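PDB 3AX6: phosphoribosylaminoimidazole carboxylase, ATPase subunit, which probably catalyses the ATP-dependent carboxylation of 5-aminoimidazole ribonucleotide with bicarbonate to N5-carboxyaminoimidazole ribonucleotide, a step of purine biosynthesis. Local coordinates for residues C192-E197 with E271-S276; I297-V302 with T348-D353; M181-E186 with V238-I243; D69-D74 with I258-H263; S63-Y68 with K87-P92. One frame throughout, in Å; residues are numbered along the deposited sequence.

Contact 1 of 5, residues C192-E197 with E271-S276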
# COMPACT_ATOMS: atom_id res chain seq x y z
N CYS A 192 11.96 15.66 4.98
CA CYS A 192 11.33 15.79 6.28
C CYS A 192 9.81 15.70 6.20
O CYS A 192 9.18 16.32 5.34
CB CYS A 192 11.75 17.11 6.95
SG CYS A 192 11.32 17.23 8.70
N TYR A 193 9.23 14.93 7.11
CA TYR A 193 7.79 14.74 7.16
C TYR A 193 7.13 15.74 8.08
O TYR A 193 7.80 16.49 8.77
CB TYR A 193 7.47 13.32 7.65
CG TYR A 193 7.62 12.28 6.55
CD1 TYR A 193 6.57 12.03 5.66
CD2 TYR A 193 8.81 11.59 6.37
CE1 TYR A 193 6.72 11.10 4.62
CE2 TYR A 193 8.97 10.67 5.35
CZ TYR A 193 7.92 10.43 4.47
OH TYR A 193 8.10 9.52 3.46
N PRO A 194 5.79 15.79 8.06
CA PRO A 194 5.14 16.75 8.96
C PRO A 194 5.42 16.30 10.40
O PRO A 194 5.76 15.14 10.65
CB PRO A 194 3.67 16.61 8.59
CG PRO A 194 3.71 16.21 7.15
CD PRO A 194 4.83 15.20 7.12
N VAL A 195 5.31 17.23 11.35
CA VAL A 195 5.52 16.86 12.73
C VAL A 195 4.16 16.36 13.20
O VAL A 195 3.13 16.91 12.80
CB VAL A 195 6.02 18.07 13.59
CG1 VAL A 195 5.89 19.35 12.81
CG2 VAL A 195 5.24 18.15 14.89
N VAL A 196 4.14 15.30 14.00
CA VAL A 196 2.87 14.76 14.49
C VAL A 196 2.75 14.88 15.99
O VAL A 196 3.74 15.07 16.70
CB VAL A 196 2.66 13.29 14.06
CG1 VAL A 196 2.59 13.21 12.55
CG2 VAL A 196 3.77 12.42 14.61
N GLU A 197 1.52 14.76 16.47
CA GLU A 197 1.20 14.89 17.89
C GLU A 197 0.81 13.57 18.52
O GLU A 197 -0.01 12.82 17.98
CB GLU A 197 0.06 15.90 18.04
CG GLU A 197 -0.40 16.20 19.47
CD GLU A 197 -1.64 17.10 19.52
OE1 GLU A 197 -1.82 17.94 18.61
OE2 GLU A 197 -2.44 16.98 20.47
N GLU A 271 -1.21 6.43 4.73
CA GLU A 271 -2.53 6.88 4.31
C GLU A 271 -2.65 8.35 3.94
O GLU A 271 -3.52 8.71 3.16
CB GLU A 271 -3.56 6.62 5.42
CG GLU A 271 -3.44 5.30 6.18
CD GLU A 271 -3.73 4.08 5.32
OE1 GLU A 271 -4.52 4.20 4.35
OE2 GLU A 271 -3.19 3.00 5.64
N ALA A 272 -1.79 9.20 4.50
CA ALA A 272 -1.91 10.64 4.27
C ALA A 272 -0.79 11.39 3.57
O ALA A 272 -0.87 12.61 3.39
CB ALA A 272 -2.22 11.33 5.58
N CYS A 273 0.27 10.69 3.20
CA CYS A 273 1.39 11.35 2.54
C CYS A 273 1.65 10.71 1.19
O CYS A 273 1.24 9.58 0.94
CB CYS A 273 2.65 11.27 3.41
SG CYS A 273 2.60 12.32 4.89
N VAL A 274 2.31 11.46 0.32
CA VAL A 274 2.61 10.97 -1.01
C VAL A 274 3.42 9.68 -0.93
O VAL A 274 3.02 8.66 -1.49
CB VAL A 274 3.35 12.05 -1.83
CG1 VAL A 274 3.74 11.51 -3.20
CG2 VAL A 274 2.45 13.28 -1.98
N THR A 275 4.56 9.72 -0.23
CA THR A 275 5.38 8.52 -0.09
C THR A 275 5.48 8.07 1.37
O THR A 275 5.83 8.84 2.27
CB THR A 275 6.82 8.71 -0.69
OG1 THR A 275 7.81 8.50 0.32
CG2 THR A 275 6.98 10.06 -1.29
N SER A 276 5.15 6.81 1.60
CA SER A 276 5.16 6.25 2.95
C SER A 276 6.58 6.14 3.52
O SER A 276 7.57 6.06 2.78
CB SER A 276 4.51 4.87 2.97
OG SER A 276 5.42 3.89 2.51

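Contact 2 of 5, residues I297-V302 with T348-D353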
# COMPACT_ATOMS: atom_id res chain seq x y z
N ILE A 297 -3.79 14.86 3.31
CA ILE A 297 -4.98 15.07 4.14
C ILE A 297 -4.64 14.72 5.57
O ILE A 297 -3.89 13.78 5.82
CB ILE A 297 -6.13 14.14 3.66
CG1 ILE A 297 -7.39 14.37 4.49
CG2 ILE A 297 -5.72 12.67 3.80
CD1 ILE A 297 -8.62 13.71 3.89
N PRO A 298 -5.19 15.47 6.54
CA PRO A 298 -4.96 15.23 7.98
C PRO A 298 -5.33 13.80 8.35
O PRO A 298 -6.20 13.20 7.72
CB PRO A 298 -5.87 16.26 8.64
CG PRO A 298 -5.79 17.41 7.68
CD PRO A 298 -5.94 16.72 6.34
N ALA A 299 -4.70 13.26 9.38
CA ALA A 299 -4.98 11.90 9.79
C ALA A 299 -4.74 11.60 11.26
O ALA A 299 -3.90 12.21 11.92
CB ALA A 299 -4.14 10.94 8.94
N VAL A 300 -5.49 10.63 11.77
CA VAL A 300 -5.36 10.20 13.14
C VAL A 300 -5.20 8.68 13.10
O VAL A 300 -6.04 7.98 12.53
CB VAL A 300 -6.61 10.58 13.97
CG1 VAL A 300 -6.49 10.05 15.39
CG2 VAL A 300 -6.76 12.10 13.99
N MSE A 301 -4.10 8.19 13.66
CA MSE A 301 -3.84 6.76 13.68
C MSE A 301 -3.97 6.26 15.11
O MSE A 301 -3.49 6.91 16.05
CB MSE A 301 -2.44 6.44 13.16
CG MSE A 301 -2.12 4.95 13.19
SE MSE A 301 -0.41 4.55 14.01
CE MSE A 301 -0.92 4.65 15.87
N VAL A 302 -4.61 5.11 15.27
CA VAL A 302 -4.81 4.49 16.57
C VAL A 302 -4.35 3.04 16.53
O VAL A 302 -4.70 2.30 15.60
CB VAL A 302 -6.31 4.52 17.00
CG1 VAL A 302 -6.50 3.74 18.29
CG2 VAL A 302 -6.79 5.94 17.19
N THR A 348 -6.70 3.92 10.77
CA THR A 348 -6.49 5.34 10.53
C THR A 348 -7.77 6.01 10.07
O THR A 348 -8.60 5.40 9.39
CB THR A 348 -5.42 5.55 9.45
OG1 THR A 348 -4.19 4.94 9.86
CG2 THR A 348 -5.18 7.02 9.23
N VAL A 349 -7.92 7.27 10.43
CA VAL A 349 -9.10 8.02 10.05
C VAL A 349 -8.62 9.30 9.37
O VAL A 349 -8.09 10.19 10.04
CB VAL A 349 -9.96 8.38 11.28
CG1 VAL A 349 -11.04 9.37 10.89
CG2 VAL A 349 -10.58 7.11 11.85
N VAL A 350 -8.79 9.37 8.05
CA VAL A 350 -8.38 10.55 7.31
C VAL A 350 -9.58 11.47 7.12
O VAL A 350 -10.69 11.00 6.83
CB VAL A 350 -7.76 10.20 5.94
CG1 VAL A 350 -6.48 9.42 6.14
CG2 VAL A 350 -8.75 9.38 5.10
N ASP A 351 -9.36 12.76 7.31
CA ASP A 351 -10.41 13.76 7.16
C ASP A 351 -9.77 15.13 6.95
O ASP A 351 -8.72 15.44 7.51
CB ASP A 351 -11.29 13.77 8.42
CG ASP A 351 -12.58 14.57 8.23
OD1 ASP A 351 -12.51 15.76 7.87
OD2 ASP A 351 -13.67 13.99 8.45
N ARG A 352 -10.41 15.95 6.13
CA ARG A 352 -9.92 17.29 5.82
C ARG A 352 -9.79 18.11 7.11
O ARG A 352 -8.93 18.98 7.21
CB ARG A 352 -10.90 17.98 4.86
CG ARG A 352 -10.33 19.18 4.13
CD ARG A 352 -9.10 18.78 3.33
NE ARG A 352 -9.39 17.79 2.29
CZ ARG A 352 -8.45 17.15 1.61
NH1 ARG A 352 -7.17 17.38 1.86
NH2 ARG A 352 -8.79 16.28 0.66
N ASP A 353 -10.64 17.81 8.08
CA ASP A 353 -10.64 18.49 9.38
C ASP A 353 -10.06 17.58 10.46
O ASP A 353 -10.71 16.62 10.90
CB ASP A 353 -12.08 18.86 9.76
CG ASP A 353 -12.15 19.56 11.10
OD1 ASP A 353 -13.26 19.63 11.67
OD2 ASP A 353 -11.11 20.06 11.58

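Contact 3 of 5, residues M181-E186 with V238-I243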
# COMPACT_ATOMS: atom_id res chain seq x y z
N MSE A 181 9.29 12.15 11.29
CA MSE A 181 10.11 11.22 10.53
C MSE A 181 10.98 12.05 9.59
O MSE A 181 10.50 13.00 8.98
CB MSE A 181 9.24 10.28 9.68
CG MSE A 181 8.17 9.50 10.43
SE MSE A 181 8.87 8.39 11.83
CE MSE A 181 10.01 7.23 10.80
N VAL A 182 12.25 11.69 9.48
CA VAL A 182 13.15 12.38 8.57
C VAL A 182 14.10 11.35 7.93
O VAL A 182 14.74 10.54 8.61
CB VAL A 182 13.91 13.53 9.29
CG1 VAL A 182 14.36 13.10 10.65
CG2 VAL A 182 15.10 13.97 8.45
N ALA A 183 14.14 11.34 6.61
CA ALA A 183 14.99 10.39 5.90
C ALA A 183 16.16 11.11 5.26
O ALA A 183 16.05 12.28 4.89
CB ALA A 183 14.18 9.67 4.84
N ARG A 184 17.27 10.40 5.14
CA ARG A 184 18.46 10.97 4.54
C ARG A 184 19.22 9.92 3.73
O ARG A 184 19.31 8.76 4.13
CB ARG A 184 19.37 11.56 5.63
CG ARG A 184 20.66 12.19 5.13
CD ARG A 184 21.43 12.85 6.27
NE ARG A 184 22.71 13.45 5.86
CZ ARG A 184 23.79 12.75 5.49
NH1 ARG A 184 23.76 11.42 5.48
NH2 ARG A 184 24.89 13.39 5.14
N ASN A 185 19.75 10.37 2.59
CA ASN A 185 20.55 9.59 1.63
C ASN A 185 22.01 9.66 2.03
O ASN A 185 22.39 10.47 2.87
CB ASN A 185 20.50 10.23 0.25
CG ASN A 185 19.45 9.64 -0.61
OD1 ASN A 185 19.23 10.09 -1.74
ND2 ASN A 185 18.78 8.61 -0.10
N GLU A 186 22.83 8.83 1.40
CA GLU A 186 24.25 8.88 1.67
C GLU A 186 24.77 10.10 0.90
O GLU A 186 25.77 10.71 1.27
CB GLU A 186 24.95 7.61 1.19
CG GLU A 186 26.37 7.48 1.71
CD GLU A 186 26.86 6.05 1.73
OE1 GLU A 186 27.96 5.80 2.27
OE2 GLU A 186 26.15 5.16 1.21
N VAL A 238 21.69 7.57 7.32
CA VAL A 238 21.27 7.01 6.05
C VAL A 238 20.08 6.10 6.37
O VAL A 238 20.23 5.06 7.00
CB VAL A 238 22.39 6.18 5.39
CG1 VAL A 238 21.88 5.57 4.08
CG2 VAL A 238 23.60 7.06 5.13
N GLY A 239 18.90 6.52 5.92
CA GLY A 239 17.68 5.78 6.17
C GLY A 239 16.67 6.77 6.73
O GLY A 239 16.90 7.98 6.67
N ILE A 240 15.55 6.28 7.25
CA ILE A 240 14.56 7.19 7.81
C ILE A 240 14.61 7.07 9.33
O ILE A 240 14.79 5.98 9.87
CB ILE A 240 13.13 6.90 7.27
CG1 ILE A 240 12.21 8.09 7.58
CG2 ILE A 240 12.58 5.62 7.88
CD1 ILE A 240 10.84 7.96 6.94
N PHE A 241 14.47 8.20 10.02
CA PHE A 241 14.55 8.22 11.48
C PHE A 241 13.33 8.82 12.16
O PHE A 241 12.69 9.74 11.64
CB PHE A 241 15.79 9.01 11.92
CG PHE A 241 17.08 8.45 11.40
CD1 PHE A 241 17.38 8.50 10.04
CD2 PHE A 241 17.98 7.84 12.26
CE1 PHE A 241 18.55 7.95 9.55
CE2 PHE A 241 19.16 7.28 11.77
CZ PHE A 241 19.44 7.33 10.41
N GLY A 242 13.02 8.28 13.34
CA GLY A 242 11.91 8.76 14.14
C GLY A 242 12.51 9.64 15.23
O GLY A 242 13.24 9.15 16.08
N ILE A 243 12.23 10.93 15.17
CA ILE A 243 12.75 11.88 16.16
C ILE A 243 11.63 12.32 17.11
O ILE A 243 10.70 13.02 16.70
CB ILE A 243 13.34 13.14 15.48
CG1 ILE A 243 14.30 12.75 14.35
CG2 ILE A 243 14.05 13.99 16.53
CD1 ILE A 243 15.47 11.88 14.79

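Contact 4 of 5, residues D69-D74 with I258-H263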
# COMPACT_ATOMS: atom_id res chain seq x y z
N ASP A 69 14.91 -3.91 11.41
CA ASP A 69 13.63 -3.40 11.91
C ASP A 69 13.57 -3.32 13.43
O ASP A 69 12.51 -3.06 14.00
CB ASP A 69 12.45 -4.23 11.37
CG ASP A 69 12.16 -5.47 12.19
OD1 ASP A 69 11.03 -6.00 12.09
OD2 ASP A 69 13.04 -5.93 12.94
N LEU A 70 14.70 -3.56 14.09
CA LEU A 70 14.77 -3.50 15.55
C LEU A 70 16.19 -3.14 15.97
O LEU A 70 17.13 -3.26 15.18
CB LEU A 70 14.36 -4.83 16.19
CG LEU A 70 15.38 -5.97 16.25
CD1 LEU A 70 14.85 -7.06 17.17
CD2 LEU A 70 15.64 -6.52 14.86
N GLU A 71 16.36 -2.70 17.21
CA GLU A 71 17.68 -2.31 17.69
C GLU A 71 18.45 -3.41 18.41
O GLU A 71 19.68 -3.45 18.34
CB GLU A 71 17.56 -1.09 18.61
CG GLU A 71 17.10 0.18 17.90
CD GLU A 71 15.60 0.37 17.95
OE1 GLU A 71 14.86 -0.59 17.63
OE2 GLU A 71 15.16 1.49 18.31
N HIS A 72 17.73 -4.29 19.10
CA HIS A 72 18.37 -5.37 19.83
C HIS A 72 18.97 -6.38 18.87
O HIS A 72 18.41 -7.46 18.66
CB HIS A 72 17.36 -6.08 20.73
CG HIS A 72 16.62 -5.16 21.65
ND1 HIS A 72 15.82 -4.14 21.20
CD2 HIS A 72 16.58 -5.09 23.01
CE1 HIS A 72 15.31 -3.48 22.23
NE2 HIS A 72 15.76 -4.05 23.34
N ILE A 73 20.10 -6.03 18.27
CA ILE A 73 20.77 -6.92 17.33
C ILE A 73 22.26 -6.88 17.57
O ILE A 73 22.77 -5.99 18.26
CB ILE A 73 20.49 -6.49 15.87
CG1 ILE A 73 21.05 -5.09 15.61
CG2 ILE A 73 19.01 -6.51 15.61
CD1 ILE A 73 20.73 -4.56 14.22
N ASP A 74 22.97 -7.86 17.02
CA ASP A 74 24.41 -7.92 17.18
C ASP A 74 25.03 -6.73 16.46
O ASP A 74 25.48 -6.84 15.32
CB ASP A 74 24.94 -9.22 16.58
CG ASP A 74 26.39 -9.46 16.89
OD1 ASP A 74 27.04 -8.55 17.45
OD2 ASP A 74 26.89 -10.55 16.56
N ILE A 258 15.56 9.03 19.73
CA ILE A 258 15.84 8.83 18.32
C ILE A 258 15.63 7.36 17.97
O ILE A 258 16.20 6.48 18.61
CB ILE A 258 17.30 9.16 17.96
CG1 ILE A 258 17.64 10.60 18.35
CG2 ILE A 258 17.52 8.92 16.47
CD1 ILE A 258 19.08 10.98 18.05
N ALA A 259 14.82 7.09 16.95
CA ALA A 259 14.58 5.72 16.50
C ALA A 259 15.19 5.59 15.10
O ALA A 259 14.73 6.24 14.16
CB ALA A 259 13.09 5.44 16.46
N PRO A 260 16.23 4.75 14.94
CA PRO A 260 16.92 4.53 13.67
C PRO A 260 16.19 3.55 12.76
O PRO A 260 16.76 2.56 12.30
CB PRO A 260 18.26 3.97 14.12
CG PRO A 260 17.82 3.05 15.22
CD PRO A 260 16.83 3.92 16.00
N ARG A 261 14.92 3.84 12.47
CA ARG A 261 14.13 2.95 11.64
C ARG A 261 12.74 3.51 11.49
O ARG A 261 12.39 4.51 12.13
CB ARG A 261 14.03 1.59 12.33
CG ARG A 261 13.46 1.70 13.75
CD ARG A 261 13.14 0.33 14.35
NE ARG A 261 12.69 0.43 15.74
CZ ARG A 261 11.55 0.98 16.14
NH1 ARG A 261 10.72 1.51 15.25
NH2 ARG A 261 11.24 1.01 17.43
N PRO A 262 11.92 2.88 10.62
CA PRO A 262 10.54 3.33 10.42
C PRO A 262 9.91 3.19 11.81
O PRO A 262 10.19 2.22 12.52
CB PRO A 262 10.00 2.31 9.43
CG PRO A 262 11.19 2.04 8.58
CD PRO A 262 12.29 1.89 9.60
N HIS A 263 9.08 4.15 12.20
CA HIS A 263 8.49 4.14 13.54
C HIS A 263 6.97 4.14 13.55
O HIS A 263 6.32 4.66 12.64
CB HIS A 263 9.04 5.36 14.29
CG HIS A 263 8.67 5.40 15.74
ND1 HIS A 263 7.43 5.79 16.19
CD2 HIS A 263 9.41 5.15 16.85
CE1 HIS A 263 7.42 5.78 17.51
NE2 HIS A 263 8.60 5.40 17.94

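Contact 5 of 5, residues S63-Y68 with K87-P92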
# COMPACT_ATOMS: atom_id res chain seq x y z
N SER A 63 23.96 -9.83 0.62
CA SER A 63 23.11 -8.72 0.22
C SER A 63 23.95 -7.54 -0.24
O SER A 63 25.12 -7.42 0.12
CB SER A 63 22.23 -8.27 1.40
OG SER A 63 21.52 -9.37 1.95
N ASP A 64 23.35 -6.66 -1.04
CA ASP A 64 24.05 -5.48 -1.52
C ASP A 64 23.93 -4.41 -0.44
O ASP A 64 24.86 -3.64 -0.19
CB ASP A 64 23.43 -4.97 -2.82
CG ASP A 64 23.52 -5.99 -3.93
OD1 ASP A 64 22.48 -6.60 -4.27
OD2 ASP A 64 24.63 -6.19 -4.46
N VAL A 65 22.77 -4.37 0.20
CA VAL A 65 22.50 -3.42 1.27
C VAL A 65 21.72 -4.13 2.35
O VAL A 65 20.78 -4.88 2.05
CB VAL A 65 21.66 -2.22 0.78
CG1 VAL A 65 21.14 -1.44 1.98
CG2 VAL A 65 22.51 -1.31 -0.10
N THR A 66 22.11 -3.91 3.60
CA THR A 66 21.43 -4.52 4.72
C THR A 66 20.91 -3.45 5.68
O THR A 66 21.56 -2.41 5.91
CB THR A 66 22.37 -5.47 5.48
OG1 THR A 66 22.86 -6.47 4.59
CG2 THR A 66 21.63 -6.17 6.62
N THR A 67 19.74 -3.72 6.24
CA THR A 67 19.10 -2.82 7.19
C THR A 67 18.41 -3.67 8.26
O THR A 67 18.52 -4.89 8.25
CB THR A 67 18.10 -1.90 6.48
OG1 THR A 67 17.53 -0.98 7.44
CG2 THR A 67 17.00 -2.71 5.82
N TYR A 68 17.69 -3.03 9.18
CA TYR A 68 17.04 -3.76 10.25
C TYR A 68 15.75 -3.12 10.74
O TYR A 68 15.51 -1.94 10.51
CB TYR A 68 18.04 -3.91 11.41
CG TYR A 68 18.89 -2.67 11.64
CD1 TYR A 68 18.44 -1.61 12.43
CD2 TYR A 68 20.15 -2.55 11.03
CE1 TYR A 68 19.22 -0.46 12.61
CE2 TYR A 68 20.93 -1.40 11.21
CZ TYR A 68 20.46 -0.36 12.00
OH TYR A 68 21.21 0.78 12.15
N LYS A 87 27.63 -2.51 2.90
CA LYS A 87 26.63 -1.47 3.08
C LYS A 87 25.57 -1.83 4.11
O LYS A 87 24.71 -2.68 3.86
CB LYS A 87 25.97 -1.18 1.74
CG LYS A 87 26.38 0.13 1.12
CD LYS A 87 27.88 0.22 0.93
CE LYS A 87 28.28 1.66 0.67
NZ LYS A 87 27.88 2.54 1.80
N ILE A 88 25.64 -1.19 5.27
CA ILE A 88 24.67 -1.42 6.35
C ILE A 88 24.10 -0.09 6.81
O ILE A 88 24.83 0.77 7.32
CB ILE A 88 25.32 -2.15 7.53
CG1 ILE A 88 25.93 -3.48 7.04
CG2 ILE A 88 24.27 -2.44 8.60
CD1 ILE A 88 26.91 -4.10 8.01
N HIS A 89 22.80 0.08 6.62
CA HIS A 89 22.12 1.33 6.95
C HIS A 89 20.84 1.16 7.76
O HIS A 89 19.98 0.35 7.41
CB HIS A 89 21.77 2.07 5.65
CG HIS A 89 22.96 2.39 4.81
ND1 HIS A 89 22.93 2.33 3.43
CD2 HIS A 89 24.20 2.82 5.14
CE1 HIS A 89 24.11 2.70 2.95
NE2 HIS A 89 24.89 3.01 3.97
N PRO A 90 20.70 1.94 8.85
CA PRO A 90 21.67 2.94 9.30
C PRO A 90 22.96 2.29 9.79
O PRO A 90 22.98 1.11 10.17
CB PRO A 90 20.94 3.66 10.43
CG PRO A 90 19.51 3.49 10.08
CD PRO A 90 19.46 2.05 9.64
N SER A 91 24.04 3.06 9.77
CA SER A 91 25.33 2.57 10.21
C SER A 91 25.28 1.99 11.61
O SER A 91 24.53 2.46 12.46
CB SER A 91 26.36 3.70 10.19
OG SER A 91 27.52 3.30 10.91
N PRO A 92 26.08 0.94 11.87
CA PRO A 92 26.13 0.29 13.18
C PRO A 92 26.61 1.31 14.20
O PRO A 92 26.29 1.23 15.39
CB PRO A 92 27.16 -0.82 12.96
CG PRO A 92 27.02 -1.13 11.51
CD PRO A 92 26.94 0.23 10.90
O HOH W 1 26.97 -4.39 1.01
O HOH W 2 25.06 -5.77 3.03

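Contact 1 of 5, residues C192-E197 with E271-S276
Tyr193 reaches out from its strand and crosses the side chain of Thr275 at about a right angle, with the phenol oxygen leading. CG of the tyrosine stands anti to its own carbonyl carbon (chi1 -80°), and the ring extends from there to the loop that follows helix 268-272. Tyr193 OH donates to Thr275 O at 2.7 Å. The carbonyl oxygen lies in the plane of the ring, at its edge, while the phenol sits 43° above the plane of the carbonyl. Further back along the ring, Cys273 SG comes 4.1 Å from Tyr193 CD1. This is a sulfur-aromatic contact at the edge, with the sulfur 83° off the ring normal. The same sulfur also meets Pro194 CD at 4.3 Å, so Cys273 packs against two successive residues of the strand. Tyr268 of the helix packs on both of these strand residues, and Ser276 begins the next helix by capping Glu279 N. The contact thus ties a central strand of the ATP-grasp domain to the turn between two helices. Chemically, a buried phenol spends its proton on a loop carbonyl and can still accept the weak hydrogen bond that Gln280 NE2 offers it.

Contact 2 of 5, residues I297-V302 with T348-D353
Ile297 lies over one face of the Arg352 guanidinium, its CD1 4.1 Å above the plane and over the centre of the group. The two residues stand where an antiparallel strand pair of the C-terminal domain, 299-302 with 348-350, gives way to loops. Arg352 gets there by bending its chain at chi2 (58°) and chi3 (62°), and the guanidinium is fixed by partners elsewhere: NH1 bonds Leu296 O, and NH2 forms a salt bridge with Glu294 of the second subunit. On its other branch, Ile297 CG2 meets Val350 CB at 3.9 Å, the two side chains crossing at about a right angle. Val350 also packs on Val274 of the second subunit, which brings this end of the strand pair to the dimer interface. Between the strands, Val300 and Val349 form a hydrogen-bonded pair, with Val349 N to Val300 O at 2.9 Å. The return bond, Val300 N to Val349 O, is longer at 3.2 Å. The non-hydrogen-bonded pairs beside it place Ala299, Met301, Thr348 and Val350 on one face, where Ala299 CB touches Val350 CG1 at 4.0 Å and helix 268-272 packs. Val300 and Val349 point to the face covered by helix 354-364. One more bond, Asp351 N to Pro298 O, extends the pairing past the strands. Asp351 OD2 makes salt bridges to Arg356 and Lys360 of that helix, whereas OD1 closes an Asx turn, accepting Asp353 N at 2.8 Å on its anti side, 18° out of the carboxylate plane.

Contact 3 of 5, residues M181-E186 with V238-I243
Val182 takes a chi1 of 42°, which sets CG1 between its backbone N and carbonyl carbon, and there it meets Ile243 CG1 at 3.7 Å. Ile240 instead has CG1 anti to the backbone N and CD1 extended beyond it, so the chain runs past Ala183 CB, 3.7 Å from Ile240 CG1, to end 3.9 Å from Met181 CB. In Met181, a selenomethionine, a bend at chi2 (-58°) brings SE to 3.8 Å from Gly242 CA. A CB on Gly242 would come within 3.7 Å of Met181 SE. At the backbone angles of Gly239 a CB would press on the carbonyl oxygen of Val238. Four backbone hydrogen bonds join the strands: Val182 and Phe241 bond each other in both directions, as do Arg184 and Gly239. The tightest is Phe241 N to Val182 O at 2.7 Å, and that oxygen also lies in the plane of the Phe241 ring, at its edge. Met181, Ala183 and Ile240 share the face under helix 277-285, while Val182 and Arg184 face helix 218-235. At the far end Val238 CG2 rests on Glu186 CA, 4.0 Å away, and Arg184 NH1 bonds Gly237 O. These two strands, packed between helices, belong to the large antiparallel sheet that the ATP-grasp domain shares with the C-terminal domain, and the Ile243 side chain lies about 8 Å from that of Asn256, which binds ADP.

Contact 4 of 5, residues D69-D74 with I258-H263
Glu71 and Arg261 bury more surface here than any other pair, and a salt bridge joins them: Arg261 NE donates to Glu71 OE1 at 3.1 Å, nearly straight at 167°. The side chains cross at about a right angle, with the carboxylate and guanidinium planes 79° apart. OE1 lies in the guanidinium plane, at its edge, yet the N-H approaches OE1 from above the carboxylate plane, 43° out of it. The arrangement is therefore a single-point bridge; Arg261 NH2 stays 4.0 Å from Glu71 OE1. The arginine chain is extended from CG to NE, and its NH1 turns back to donate to Pro262 O at 2.9 Å, which fixes the rotation of the guanidinium. Asp69 supplies the third surface, its O lying 3.5 Å from Arg261 CD. Bent at chi2, Glu71 also packs on Pro260, CG to CG at 4.0 Å. An alanine in place of Arg261 would probably leave Glu71 without its charged mate and open a gap beside the Asp69 carbonyl, with Pro262 O losing a donor as well. Asp69 OD1 accepts from Gly13 N, near the start of the helix that follows strand 3-7, which anchors this loop within the preATP-grasp domain; Arg261 comes from the ATP-grasp domain. The chemistry is an ion pair between two domains, made through one oxygen and one N-H, with the Glu71 side chain about 9 Å from the bound ADP.

Contact 5 of 5, residues S63-Y68 with K87-P92
Thr66 bonds the parallel segment 87-89 through both its N and its O, the N donating to Lys87 O and the O accepting from His89 N, each at 2.9 Å. One residue on, the side chain takes over from the main chain: Thr67 holds OG1 anti to its backbone N (chi1 -177°) and donates to His89 O at 2.8 Å, in the plane of that carbonyl. His281 NE2 is a second partner of the same hydroxyl. Tyr68 then reaches across with its ring, and its OH donates to Pro90 O at 2.7 Å from 52° above the carbonyl plane. The proline ring crosses the tyrosine obliquely at its hydroxyl end, Pro90 CD 3.5 Å from Tyr68 CZ, and the cis peptide before Pro90 turns the chain here. These strands are the two ends of a beta-alpha-beta unit, with helix 75-83 between them, at one edge of the parallel sheet in the Rossmann-like preATP-grasp domain. Ser91 starts the next helix by capping Tyr93 N. At the ring edge, Ile88 CG2 makes a looser contact with Tyr68 CE2. A phenylalanine in place of Tyr68 would probably leave Pro90 O without this donor and the cis-proline turn less firmly tied to the strand. At the other end a water bridges the backbone, donating to Asp64 O and accepting from Lys87 N. Alongside it Val65 CG2 meets Lys87 CB at 3.9 Å, while Lys87 NZ goes on to a salt bridge with Glu186.

Overall arrangement
Contacts 3, 4 and 5 group closely, centres 12 to 13 Å apart, where the preATP-grasp domain sits on the ATP-grasp domain. Contact 5 joins contact 3 by a salt bridge, Lys87 NZ to Glu186 OE2 at 3.2 Å, and contact 4 continues the sheet of contact 3 through Ala259 N to Gly242 O at 2.7 Å. The Glu71 side chain of contact 4 is about 9 Å from the ADP, nearer than Gly242 of contact 3 at about 12 Å. Contact 1 touches contact 2, centres 11 Å apart, through Ala272 CB and Ala299 CB at 3.9 Å, both reaching that sheet. Contacts 2 and 5, centres 33 Å apart, lie on opposite sides of the chain's centre.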